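Local coordinates for protein pyridoxal kinase (Lactobacillus plantarum, PDB 3H74) that probably phosphorylates pyridoxal with ATP to give pyridoxal 5'-phosphate, as a kinase of the ribokinase clan, at residues A135-P140 and H175-D180; A146-A151 and P164-Q169; C189-E194 and P230-L235. All blocks are in the same frame, centred on the assembly; numbering follows the deposited sequence.

Contact 1 (A135-P140 and H175-D180)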
ATOM      1  N   ALA A 135      10.730  -7.524   0.486  1.00 10.37           N
ATOM      2  CA  ALA A 135       9.350  -7.544   0.006  1.00  9.56           C
ATOM      3  C   ALA A 135       9.240  -8.359  -1.273  1.00  9.32           C
ATOM      4  O   ALA A 135      10.142  -8.330  -2.116  1.00  9.99           O
ATOM      5  CB  ALA A 135       8.861  -6.131  -0.249  1.00  9.58           C
ATOM      6  N   ASP A 136       8.139  -9.089  -1.416  1.00  9.03           N
ATOM      7  CA  ASP A 136       7.828  -9.751  -2.680  1.00  8.78           C
ATOM      8  C   ASP A 136       7.314  -8.766  -3.721  1.00  8.50           C
ATOM      9  O   ASP A 136       7.563  -8.921  -4.917  1.00  8.39           O
ATOM     10  CB  ASP A 136       6.794 -10.850  -2.451  1.00  9.14           C
ATOM     11  CG  ASP A 136       7.301 -11.927  -1.530  1.00 10.53           C
ATOM     12  OD1 ASP A 136       6.778 -12.071  -0.411  1.00 10.80           O
ATOM     13  OD2 ASP A 136       8.263 -12.629  -1.916  1.00 12.13           O
ATOM     14  N   VAL A 137       6.558  -7.774  -3.263  1.00  7.97           N
ATOM     15  CA  VAL A 137       5.959  -6.780  -4.141  1.00  8.00           C
ATOM     16  C   VAL A 137       6.053  -5.431  -3.449  1.00  7.39           C
ATOM     17  O   VAL A 137       5.748  -5.326  -2.260  1.00  7.82           O
ATOM     18  CB  VAL A 137       4.467  -7.110  -4.443  1.00  8.20           C
ATOM     19  CG1 VAL A 137       3.829  -6.013  -5.281  1.00  8.96           C
ATOM     20  CG2 VAL A 137       4.350  -8.440  -5.179  1.00  9.44           C
ATOM     21  N   ILE A 138       6.480  -4.409  -4.185  1.00  7.14           N
ATOM     22  CA  ILE A 138       6.378  -3.025  -3.717  1.00  7.51           C
ATOM     23  C   ILE A 138       5.475  -2.248  -4.663  1.00  6.89           C
ATOM     24  O   ILE A 138       5.410  -2.555  -5.857  1.00  7.08           O
ATOM     25  CB  ILE A 138       7.758  -2.332  -3.539  1.00  7.39           C
ATOM     26  CG1 ILE A 138       8.526  -2.230  -4.863  1.00  8.48           C
ATOM     27  CG2 ILE A 138       8.584  -3.074  -2.512  1.00  9.12           C
ATOM     28  CD1 ILE A 138       9.646  -1.191  -4.840  1.00  9.13           C
ATOM     29  N   LEU A 139       4.796  -1.233  -4.127  1.00  6.54           N
ATOM     30  CA  LEU A 139       3.764  -0.495  -4.858  1.00  6.53           C
ATOM     31  C   LEU A 139       4.004   1.018  -4.884  1.00  6.88           C
ATOM     32  O   LEU A 139       3.113   1.799  -4.533  1.00  7.00           O
ATOM     33  CB  LEU A 139       2.391  -0.798  -4.242  1.00  6.74           C
ATOM     34  CG  LEU A 139       1.956  -2.266  -4.243  1.00  6.30           C
ATOM     35  CD1 LEU A 139       0.679  -2.453  -3.420  1.00  7.80           C
ATOM     36  CD2 LEU A 139       1.761  -2.786  -5.671  1.00  8.78           C
ATOM     37  N   PRO A 140       5.205   1.454  -5.321  1.00  6.68           N
ATOM     38  CA  PRO A 140       5.462   2.885  -5.383  1.00  6.93           C
ATOM     39  C   PRO A 140       4.613   3.574  -6.443  1.00  7.22           C
ATOM     40  O   PRO A 140       4.285   2.973  -7.474  1.00  7.83           O
ATOM     41  CB  PRO A 140       6.935   2.945  -5.809  1.00  7.20           C
ATOM     42  CG  PRO A 140       7.131   1.683  -6.595  1.00  7.64           C
ATOM     43  CD  PRO A 140       6.364   0.673  -5.808  1.00  7.04           C
ATOM     44  N   HIS A 175       9.013  -8.130  -7.190  1.00 10.74           N
ATOM     45  CA  HIS A 175       8.401  -7.304  -8.225  1.00 10.62           C
ATOM     46  C   HIS A 175       8.218  -5.869  -7.788  1.00  9.83           C
ATOM     47  O   HIS A 175       7.566  -5.603  -6.768  1.00 10.34           O
ATOM     48  CB  HIS A 175       7.023  -7.854  -8.587  1.00 11.18           C
ATOM     49  CG  HIS A 175       7.034  -9.301  -8.933  1.00 13.45           C
ATOM     50  ND1 HIS A 175       7.491  -9.763 -10.147  1.00 14.67           N
ATOM     51  CD2 HIS A 175       6.669 -10.393  -8.223  1.00 15.39           C
ATOM     52  CE1 HIS A 175       7.399 -11.082 -10.172  1.00 15.29           C
ATOM     53  NE2 HIS A 175       6.908 -11.489  -9.016  1.00 17.23           N
ATOM     54  N   ALA A 176       8.763  -4.945  -8.572  1.00  9.64           N
ATOM     55  CA  ALA A 176       8.472  -3.530  -8.419  1.00  9.36           C
ATOM     56  C   ALA A 176       7.292  -3.186  -9.332  1.00  9.06           C
ATOM     57  O   ALA A 176       7.324  -3.445 -10.537  1.00  9.61           O
ATOM     58  CB  ALA A 176       9.692  -2.701  -8.778  1.00  9.55           C
ATOM     59  N   VAL A 177       6.239  -2.628  -8.751  1.00  8.42           N
ATOM     60  CA  VAL A 177       5.054  -2.250  -9.507  1.00  8.48           C
ATOM     61  C   VAL A 177       4.783  -0.766  -9.298  1.00  8.35           C
ATOM     62  O   VAL A 177       4.496  -0.349  -8.171  1.00  8.58           O
ATOM     63  CB  VAL A 177       3.819  -3.065  -9.045  1.00  8.08           C
ATOM     64  CG1 VAL A 177       2.594  -2.683  -9.859  1.00  8.96           C
ATOM     65  CG2 VAL A 177       4.083  -4.557  -9.126  1.00  8.28           C
ATOM     66  N   ILE A 178       4.875   0.037 -10.356  1.00  8.34           N
ATOM     67  CA  ILE A 178       4.523   1.454 -10.265  1.00  9.20           C
ATOM     68  C   ILE A 178       3.026   1.596 -10.526  1.00  9.53           C
ATOM     69  O   ILE A 178       2.529   1.074 -11.513  1.00  9.16           O
ATOM     70  CB  ILE A 178       5.364   2.334 -11.228  1.00  9.36           C
ATOM     71  CG1 ILE A 178       6.848   2.211 -10.879  1.00 10.23           C
ATOM     72  CG2 ILE A 178       4.913   3.790 -11.152  1.00  9.69           C
ATOM     73  CD1 ILE A 178       7.787   2.917 -11.857  1.00 10.04           C
ATOM     74  N   THR A 179       2.314   2.304  -9.647  1.00  9.76           N
ATOM     75  CA  THR A 179       0.840   2.207  -9.584  1.00 10.20           C
ATOM     76  C   THR A 179       0.008   3.320 -10.249  1.00 11.07           C
ATOM     77  O   THR A 179      -1.221   3.223 -10.306  1.00 11.45           O
ATOM     78  CB  THR A 179       0.366   2.082  -8.119  1.00  9.62           C
ATOM     79  OG1 THR A 179       0.786   3.241  -7.395  1.00 10.45           O
ATOM     80  CG2 THR A 179       0.934   0.814  -7.465  1.00  9.66           C
ATOM     81  N   ASP A 180       0.665   4.357 -10.753  1.00 11.49           N
ATOM     82  CA  ASP A 180      -0.036   5.539 -11.274  1.00 11.92           C
ATOM     83  C   ASP A 180       0.383   5.860 -12.702  1.00 12.18           C
ATOM     84  O   ASP A 180       0.356   7.023 -13.128  1.00 12.89           O
ATOM     85  CB  ASP A 180       0.221   6.750 -10.367  1.00 12.02           C
ATOM     86  CG  ASP A 180       1.699   7.133 -10.295  1.00 12.66           C
ATOM     87  OD1 ASP A 180       2.536   6.399 -10.857  1.00 13.60           O
ATOM     88  OD2 ASP A 180       2.025   8.172  -9.680  1.00 13.75           O
TER
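Leu139 and Val177 lie side by side and point the same way, with CD2 of Leu139 4.0 Å from CB of Val177. On the same side, Val137 CG1 approaches Val177 CG2 at 4.1 Å; with Val137 CG1 anti to its backbone N (chi1 176°), that methyl is turned to the neighbouring strand. Helix 213-226 packs on Val137 and Leu139 through Leu225, Ala218 and Ile221. Ile138 CG1 and Ala176 CB meet on the other face, where Leu166 of helix 159-167 touches Ala176.

Val137 pairs with His175 and Ile138 with Ala176 in parallel, which makes 175-176 the outermost strand, within this chain, of the central sheet of a ribokinase-like alpha/beta fold. His175 O accepts from Ile138 N at 3.0 Å, and Ile138 O from Val177 N at 3.0 Å. Pro140, whose N has no hydrogen to give, sets CD 3.2 Å from Val177 O. Thr179 N bonds to Pro140 O at 3.0 Å where the chain turns into another sheet.

At the opposite end His175 N donates to Asp136 O over 2.8 Å. The imidazole has Val137 CG2 at its edge. The Asp136 carboxylate is engaged elsewhere, by Leu104 N and Lys171.

Contact 2 (A146-A151 and P164-Q169)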
ATOM      1  N   ALA A 146      11.120   7.164  -8.239  1.00  9.47           N
ATOM      2  CA  ALA A 146      12.286   8.028  -8.421  1.00  9.70           C
ATOM      3  C   ALA A 146      13.049   8.240  -7.115  1.00  9.63           C
ATOM      4  O   ALA A 146      14.285   8.168  -7.089  1.00  9.53           O
ATOM      5  CB  ALA A 146      11.875   9.358  -9.030  1.00 10.48           C
ATOM      6  N   LEU A 147      12.332   8.501  -6.023  1.00  8.98           N
ATOM      7  CA  LEU A 147      12.987   8.660  -4.725  1.00  8.70           C
ATOM      8  C   LEU A 147      13.788   7.414  -4.350  1.00  8.58           C
ATOM      9  O   LEU A 147      14.925   7.510  -3.886  1.00  8.72           O
ATOM     10  CB  LEU A 147      11.977   8.994  -3.630  1.00  8.69           C
ATOM     11  CG  LEU A 147      11.440  10.420  -3.658  1.00  9.52           C
ATOM     12  CD1 LEU A 147      10.163  10.461  -2.833  1.00  9.27           C
ATOM     13  CD2 LEU A 147      12.456  11.445  -3.148  1.00 10.33           C
ATOM     14  N   LEU A 148      13.209   6.239  -4.572  1.00  8.50           N
ATOM     15  CA  LEU A 148      13.860   4.990  -4.178  1.00  9.07           C
ATOM     16  C   LEU A 148      15.105   4.681  -5.006  1.00  9.97           C
ATOM     17  O   LEU A 148      16.087   4.159  -4.472  1.00 10.19           O
ATOM     18  CB  LEU A 148      12.886   3.812  -4.226  1.00  8.76           C
ATOM     19  CG  LEU A 148      11.783   3.833  -3.167  1.00  8.63           C
ATOM     20  CD1 LEU A 148      10.742   2.777  -3.503  1.00  7.96           C
ATOM     21  CD2 LEU A 148      12.340   3.612  -1.776  1.00  9.06           C
ATOM     22  N   THR A 149      15.077   5.008  -6.292  1.00 10.92           N
ATOM     23  CA  THR A 149      16.252   4.789  -7.151  1.00 12.05           C
ATOM     24  C   THR A 149      17.264   5.940  -7.114  1.00 12.53           C
ATOM     25  O   THR A 149      18.408   5.766  -7.550  1.00 13.37           O
ATOM     26  CB  THR A 149      15.870   4.550  -8.618  1.00 12.12           C
ATOM     27  OG1 THR A 149      15.216   5.713  -9.128  1.00 12.96           O
ATOM     28  CG2 THR A 149      14.972   3.328  -8.770  1.00 13.37           C
ATOM     29  N   GLY A 150      16.855   7.106  -6.620  1.00 12.81           N
ATOM     30  CA  GLY A 150      17.715   8.300  -6.616  1.00 14.00           C
ATOM     31  C   GLY A 150      17.601   9.187  -7.848  1.00 14.53           C
ATOM     32  O   GLY A 150      18.217  10.264  -7.914  1.00 16.00           O
ATOM     33  N   ALA A 151      16.823   8.756  -8.833  1.00 14.42           N
ATOM     34  CA  ALA A 151      16.645   9.536 -10.054  1.00 14.72           C
ATOM     35  C   ALA A 151      15.832  10.801  -9.769  1.00 15.33           C
ATOM     36  O   ALA A 151      14.898  10.765  -8.963  1.00 14.94           O
ATOM     37  CB  ALA A 151      15.974   8.691 -11.122  1.00 14.40           C
ATOM     38  N   PRO A 164      13.839  -1.710 -14.005  1.00 11.09           N
ATOM     39  CA  PRO A 164      15.013  -2.527 -13.665  1.00 11.55           C
ATOM     40  C   PRO A 164      15.848  -1.973 -12.500  1.00 11.48           C
ATOM     41  O   PRO A 164      16.334  -2.753 -11.672  1.00 11.35           O
ATOM     42  CB  PRO A 164      15.826  -2.529 -14.966  1.00 11.76           C
ATOM     43  CG  PRO A 164      14.828  -2.310 -16.024  1.00 12.20           C
ATOM     44  CD  PRO A 164      13.847  -1.335 -15.431  1.00 10.94           C
ATOM     45  N   ALA A 165      16.002  -0.652 -12.431  1.00 12.67           N
ATOM     46  CA  ALA A 165      16.764  -0.034 -11.343  1.00 13.29           C
ATOM     47  C   ALA A 165      16.093  -0.281  -9.985  1.00 13.34           C
ATOM     48  O   ALA A 165      16.762  -0.648  -9.017  1.00 13.94           O
ATOM     49  CB  ALA A 165      16.941   1.442 -11.588  1.00 13.80           C
ATOM     50  N   LEU A 166      14.774  -0.106  -9.941  1.00 13.00           N
ATOM     51  CA  LEU A 166      13.980  -0.379  -8.743  1.00 13.09           C
ATOM     52  C   LEU A 166      14.085  -1.840  -8.325  1.00 12.19           C
ATOM     53  O   LEU A 166      14.310  -2.146  -7.160  1.00 10.92           O
ATOM     54  CB  LEU A 166      12.501  -0.058  -8.990  1.00 13.58           C
ATOM     55  CG  LEU A 166      11.863   1.330  -8.868  1.00 14.94           C
ATOM     56  CD1 LEU A 166      10.422   1.310  -9.375  1.00 16.53           C
ATOM     57  CD2 LEU A 166      11.910   1.811  -7.422  1.00 14.90           C
ATOM     58  N   GLN A 167      13.921  -2.749  -9.280  1.00 12.71           N
ATOM     59  CA  GLN A 167      13.790  -4.157  -8.921  1.00 14.56           C
ATOM     60  C   GLN A 167      15.092  -4.784  -8.427  1.00 15.71           C
ATOM     61  O   GLN A 167      15.066  -5.735  -7.649  1.00 16.14           O
ATOM     62  CB  GLN A 167      13.179  -4.953 -10.067  1.00 15.04           C
ATOM     63  CG  GLN A 167      12.570  -6.288  -9.663  1.00 14.53           C
ATOM     64  CD  GLN A 167      11.531  -6.696 -10.637  1.00 16.39           C
ATOM     65  OE1 GLN A 167      10.470  -6.076 -10.714  1.00 11.99           O
ATOM     66  NE2 GLN A 167      11.822  -7.736 -11.413  1.00 17.23           N
ATOM     67  N   ALA A 168      16.223  -4.235  -8.852  1.00 16.66           N
ATOM     68  CA  ALA A 168      17.515  -4.754  -8.403  1.00 17.37           C
ATOM     69  C   ALA A 168      17.780  -4.452  -6.921  1.00 18.00           C
ATOM     70  O   ALA A 168      18.644  -5.078  -6.308  1.00 18.31           O
ATOM     71  CB  ALA A 168      18.635  -4.235  -9.281  1.00 17.41           C
ATOM     72  N   GLN A 169      17.019  -3.506  -6.360  1.00 18.31           N
ATOM     73  CA  GLN A 169      17.026  -3.181  -4.924  1.00 18.89           C
ATOM     74  C   GLN A 169      16.101  -4.076  -4.126  1.00 18.52           C
ATOM     75  O   GLN A 169      15.811  -3.806  -2.951  1.00 19.07           O
ATOM     76  CB  GLN A 169      16.473  -1.795  -4.707  1.00 19.26           C
ATOM     77  CG  GLN A 169      17.343  -0.653  -5.089  1.00 20.23           C
ATOM     78  CD  GLN A 169      16.762   0.638  -4.569  1.00 21.38           C
ATOM     79  OE1 GLN A 169      16.074   0.650  -3.541  1.00 22.28           O
ATOM     80  NE2 GLN A 169      17.017   1.728  -5.272  1.00 21.89           N
TER
HETATM   81  O   HOH W   1      19.487   2.929  -6.633  1.00 24.71           O
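Thr149 sets its methyl against the backbone and side chain of Leu166, with CG2 3.7 Å from CD2 of Leu166 and 3.6 Å from the Leu166 N. The two side chains cross at about a right angle, and the CA atoms of this pair are 5.9 Å apart, a close approach for two helical segments. Thr149 CG2 lies anti to the carbonyl carbon, while OG1 sits between N and that carbon (chi1 62°). The methyl is thus given to the neighbouring helix, and the hydroxyl is hydrogen-bonded to Ala145 O in its own helix. Ala165 CB touches the same methyl from the more exposed part of the contact.

Leu166 also reaches Leu148: its CD2 comes to 3.9 Å from Leu148 CB, so one methyl serves both residues at the end of helix 142-149. That helix and helix 159-167 lie within the crossover joining parallel strands 137-138 and 175-176 of the ribokinase-like fold, and their contact ties its two helical parts together.

Gln169 carries the polar part. Extended beyond CG, it brings NE2 to Leu148 O at 2.7 Å, with an almost straight N-H...O angle of 177°. The acceptor lies in the amide plane, whereas NE2 stands above the carbonyl plane of Leu148. Arg129 NE from helix 122-131 also bonds to this oxygen, which therefore has two donors. A water donates to Thr149 O and accepts a weak bond from Gln169 NE2. An alanine in place of Gln169 would probably leave Leu148 O with Arg129 but without its second donor, and the water link without its NE2 end.

Contact 3 (C189-E194 and P230-L235)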
ATOM      1  N   CYS A 189      -1.041   0.076 -13.469  1.00  8.38           N
ATOM      2  CA  CYS A 189       0.192  -0.482 -12.931  1.00  8.69           C
ATOM      3  C   CYS A 189       1.123  -0.952 -14.032  1.00  9.01           C
ATOM      4  O   CYS A 189       0.695  -1.563 -15.016  1.00  9.55           O
ATOM      5  CB  CYS A 189      -0.144  -1.663 -12.016  1.00  8.77           C
ATOM      6  SG  CYS A 189      -1.036  -1.221 -10.504  1.00  9.86           S
ATOM      7  N   ALA A 190       2.407  -0.677 -13.846  1.00  8.84           N
ATOM      8  CA  ALA A 190       3.436  -1.186 -14.744  1.00  9.69           C
ATOM      9  C   ALA A 190       4.447  -1.990 -13.960  1.00  9.56           C
ATOM     10  O   ALA A 190       4.803  -1.625 -12.840  1.00  9.60           O
ATOM     11  CB  ALA A 190       4.119  -0.050 -15.475  1.00 10.25           C
ATOM     12  N   TRP A 191       4.920  -3.079 -14.558  1.00  9.79           N
ATOM     13  CA  TRP A 191       5.877  -3.968 -13.909  1.00 10.52           C
ATOM     14  C   TRP A 191       6.632  -4.767 -14.972  1.00 11.08           C
ATOM     15  O   TRP A 191       6.242  -4.778 -16.147  1.00 11.64           O
ATOM     16  CB  TRP A 191       5.159  -4.907 -12.926  1.00 10.50           C
ATOM     17  CG  TRP A 191       4.409  -6.016 -13.587  1.00 10.93           C
ATOM     18  CD1 TRP A 191       4.802  -7.317 -13.675  1.00 11.72           C
ATOM     19  CD2 TRP A 191       3.139  -5.934 -14.254  1.00 11.34           C
ATOM     20  NE1 TRP A 191       3.869  -8.047 -14.360  1.00 12.74           N
ATOM     21  CE2 TRP A 191       2.839  -7.225 -14.730  1.00 12.21           C
ATOM     22  CE3 TRP A 191       2.228  -4.896 -14.498  1.00 10.57           C
ATOM     23  CZ2 TRP A 191       1.666  -7.514 -15.428  1.00 12.19           C
ATOM     24  CZ3 TRP A 191       1.061  -5.184 -15.204  1.00 11.95           C
ATOM     25  CH2 TRP A 191       0.791  -6.483 -15.656  1.00 12.61           C
ATOM     26  N   LEU A 192       7.701  -5.441 -14.554  1.00 12.27           N
ATOM     27  CA  LEU A 192       8.470  -6.296 -15.457  1.00 13.06           C
ATOM     28  C   LEU A 192       8.007  -7.737 -15.341  1.00 13.77           C
ATOM     29  O   LEU A 192       7.894  -8.266 -14.237  1.00 13.58           O
ATOM     30  CB  LEU A 192       9.963  -6.217 -15.132  1.00 13.52           C
ATOM     31  CG  LEU A 192      10.685  -4.878 -15.299  1.00 14.27           C
ATOM     32  CD1 LEU A 192      12.094  -4.981 -14.739  1.00 15.97           C
ATOM     33  CD2 LEU A 192      10.707  -4.405 -16.747  1.00 15.76           C
ATOM     34  N   ASP A 193       7.755  -8.373 -16.455  1.00 14.91           N
ATOM     35  CA  ASP A 193       7.510  -9.793 -16.494  1.00 16.55           C
ATOM     36  C   ASP A 193       8.811 -10.568 -16.345  1.00 17.57           C
ATOM     37  O   ASP A 193       9.861  -9.998 -16.277  1.00 17.32           O
ATOM     38  CB  ASP A 193       6.680 -10.209 -17.738  1.00 16.77           C
ATOM     39  CG  ASP A 193       7.429 -10.101 -19.059  1.00 17.01           C
ATOM     40  OD1 ASP A 193       8.593  -9.942 -19.089  1.00 17.82           O
ATOM     41  OD2 ASP A 193       6.729 -10.144 -20.034  1.00 19.33           O
ATOM     42  N   GLU A 194       8.687 -11.885 -16.306  1.00 19.25           N
ATOM     43  CA  GLU A 194       9.842 -12.736 -16.126  1.00 21.29           C
ATOM     44  C   GLU A 194      10.923 -12.581 -17.199  1.00 21.36           C
ATOM     45  O   GLU A 194      12.068 -12.827 -16.945  1.00 22.17           O
ATOM     46  CB  GLU A 194       9.382 -14.153 -16.102  1.00 21.32           C
ATOM     47  CG  GLU A 194       8.746 -14.516 -14.881  1.00 23.24           C
ATOM     48  CD  GLU A 194       9.162 -15.921 -14.486  1.00 23.62           C
ATOM     49  OE1 GLU A 194       9.460 -16.697 -15.382  1.00 27.62           O
ATOM     50  OE2 GLU A 194       9.338 -16.177 -13.285  1.00 27.30           O
ATOM     51  N   PRO A 230      -1.752 -15.241  -9.472  1.00 15.37           N
ATOM     52  CA  PRO A 230      -0.536 -14.710 -10.060  1.00 14.90           C
ATOM     53  C   PRO A 230      -0.588 -13.185 -10.177  1.00 13.99           C
ATOM     54  O   PRO A 230      -1.669 -12.591 -10.151  1.00 13.10           O
ATOM     55  CB  PRO A 230      -0.501 -15.362 -11.447  1.00 15.31           C
ATOM     56  CG  PRO A 230      -1.361 -16.567 -11.326  1.00 16.32           C
ATOM     57  CD  PRO A 230      -2.446 -16.169 -10.384  1.00 15.76           C
ATOM     58  N   LEU A 231       0.581 -12.569 -10.289  1.00 13.45           N
ATOM     59  CA  LEU A 231       0.708 -11.110 -10.290  1.00 12.84           C
ATOM     60  C   LEU A 231      -0.086 -10.414 -11.392  1.00 12.31           C
ATOM     61  O   LEU A 231      -0.827  -9.474 -11.110  1.00 11.17           O
ATOM     62  CB  LEU A 231       2.184 -10.691 -10.338  1.00 13.23           C
ATOM     63  CG  LEU A 231       2.462  -9.186 -10.257  1.00 13.42           C
ATOM     64  CD1 LEU A 231       2.023  -8.586  -8.919  1.00 14.00           C
ATOM     65  CD2 LEU A 231       3.937  -8.906 -10.527  1.00 13.91           C
ATOM     66  N   ALA A 232       0.061 -10.866 -12.638  1.00 11.77           N
ATOM     67  CA  ALA A 232      -0.588 -10.184 -13.758  1.00 11.73           C
ATOM     68  C   ALA A 232      -2.117 -10.121 -13.610  1.00 11.31           C
ATOM     69  O   ALA A 232      -2.685  -9.027 -13.679  1.00 11.22           O
ATOM     70  CB  ALA A 232      -0.170 -10.785 -15.104  1.00 12.05           C
ATOM     71  N   PRO A 233      -2.793 -11.271 -13.397  1.00 11.41           N
ATOM     72  CA  PRO A 233      -4.244 -11.179 -13.178  1.00 11.32           C
ATOM     73  C   PRO A 233      -4.646 -10.456 -11.885  1.00 10.57           C
ATOM     74  O   PRO A 233      -5.706  -9.825 -11.844  1.00 11.10           O
ATOM     75  CB  PRO A 233      -4.700 -12.645 -13.163  1.00 12.26           C
ATOM     76  CG  PRO A 233      -3.496 -13.422 -12.792  1.00 12.71           C
ATOM     77  CD  PRO A 233      -2.337 -12.678 -13.392  1.00 11.42           C
ATOM     78  N   THR A 234      -3.810 -10.538 -10.851  1.00  9.90           N
ATOM     79  CA  THR A 234      -4.028  -9.763  -9.621  1.00  9.09           C
ATOM     80  C   THR A 234      -4.076  -8.266  -9.926  1.00  8.21           C
ATOM     81  O   THR A 234      -4.988  -7.555  -9.480  1.00  7.98           O
ATOM     82  CB  THR A 234      -2.931 -10.043  -8.571  1.00  9.42           C
ATOM     83  OG1 THR A 234      -3.106 -11.362  -8.046  1.00 11.54           O
ATOM     84  CG2 THR A 234      -3.009  -9.044  -7.422  1.00  9.30           C
ATOM     85  N   LEU A 235      -3.088  -7.782 -10.674  1.00  7.91           N
ATOM     86  CA  LEU A 235      -3.025  -6.356 -10.974  1.00  8.41           C
ATOM     87  C   LEU A 235      -4.190  -5.921 -11.849  1.00  9.09           C
ATOM     88  O   LEU A 235      -4.754  -4.852 -11.638  1.00  8.83           O
ATOM     89  CB  LEU A 235      -1.683  -5.980 -11.603  1.00  8.41           C
ATOM     90  CG  LEU A 235      -0.461  -6.197 -10.713  1.00  8.37           C
ATOM     91  CD1 LEU A 235       0.807  -5.858 -11.481  1.00  8.60           C
ATOM     92  CD2 LEU A 235      -0.546  -5.383  -9.410  1.00  8.98           C
TER
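Strand 189-192 and helix 231-235 run antiparallel: the axes of these short segments differ by 174° in direction and come within 10.2 Å of each other at closest approach. Trp191 spans the gap and has more surface buried by the contact than any other residue here, 86 Å². Its indole extends from the strand to the first turns of the helix.

Leu235 reaches toward the indole tip to tip and lays CD1 over one face of its six-membered ring. This methyl is 3.7 Å from the ring centroid and 20° off the normal, which defines a CH-pi contact; the approach is displaced toward the CE3 side, with Leu235 CD1 only 3.5 Å from Trp191 CE3. At the pyrrole part of the indole, Leu231 slides past in the opposite direction, placing CD2 3.6 Å from Trp191 CD1. Ala232 CB meets Trp191 CZ2 at 3.8 Å. Thus residues from successive turns of the helix engage different parts of one ring system. Cys189 SG adds a more distant contact to Leu235 CD2 at 4.3 Å.

Helix 231-251 is thereby packed against the small antiparallel sheet formed by 178-183, 186-192 and 198-204; Cys201 of the last strand touches both Trp191 and Leu235. Val177 packs on Cys189, Trp191 and Leu235 alike, and Ile221 of helix 213-226 also meets Leu235.

No hydrogen bond crosses between the two segments, so their direct cohesion rests on apolar contacts and the CH-pi contact.

In the fold
Contact 1 lies between the other two, its centre about 11 Å from that of contact 2 and about 9 Å from that of contact 3; the centres of contacts 2 and 3 are about 18 Å apart, yet Pro164 N packs on Leu192 CD1 at 3.8 Å. Contact 2 is nested along the chain within the loop closed by contact 1, and Gln167 OE1 probably accepts a hydrogen bond from Ala176 N at 3.0 Å. Contact 3 follows in series: Ala190 N probably bonds to Ile178 O at 2.9 Å within the small sheet, which the chain enters after strand 175-176. A bound sulfate, probably from the crystallisation liquor, lies about 5 Å from the Thr179 side chain.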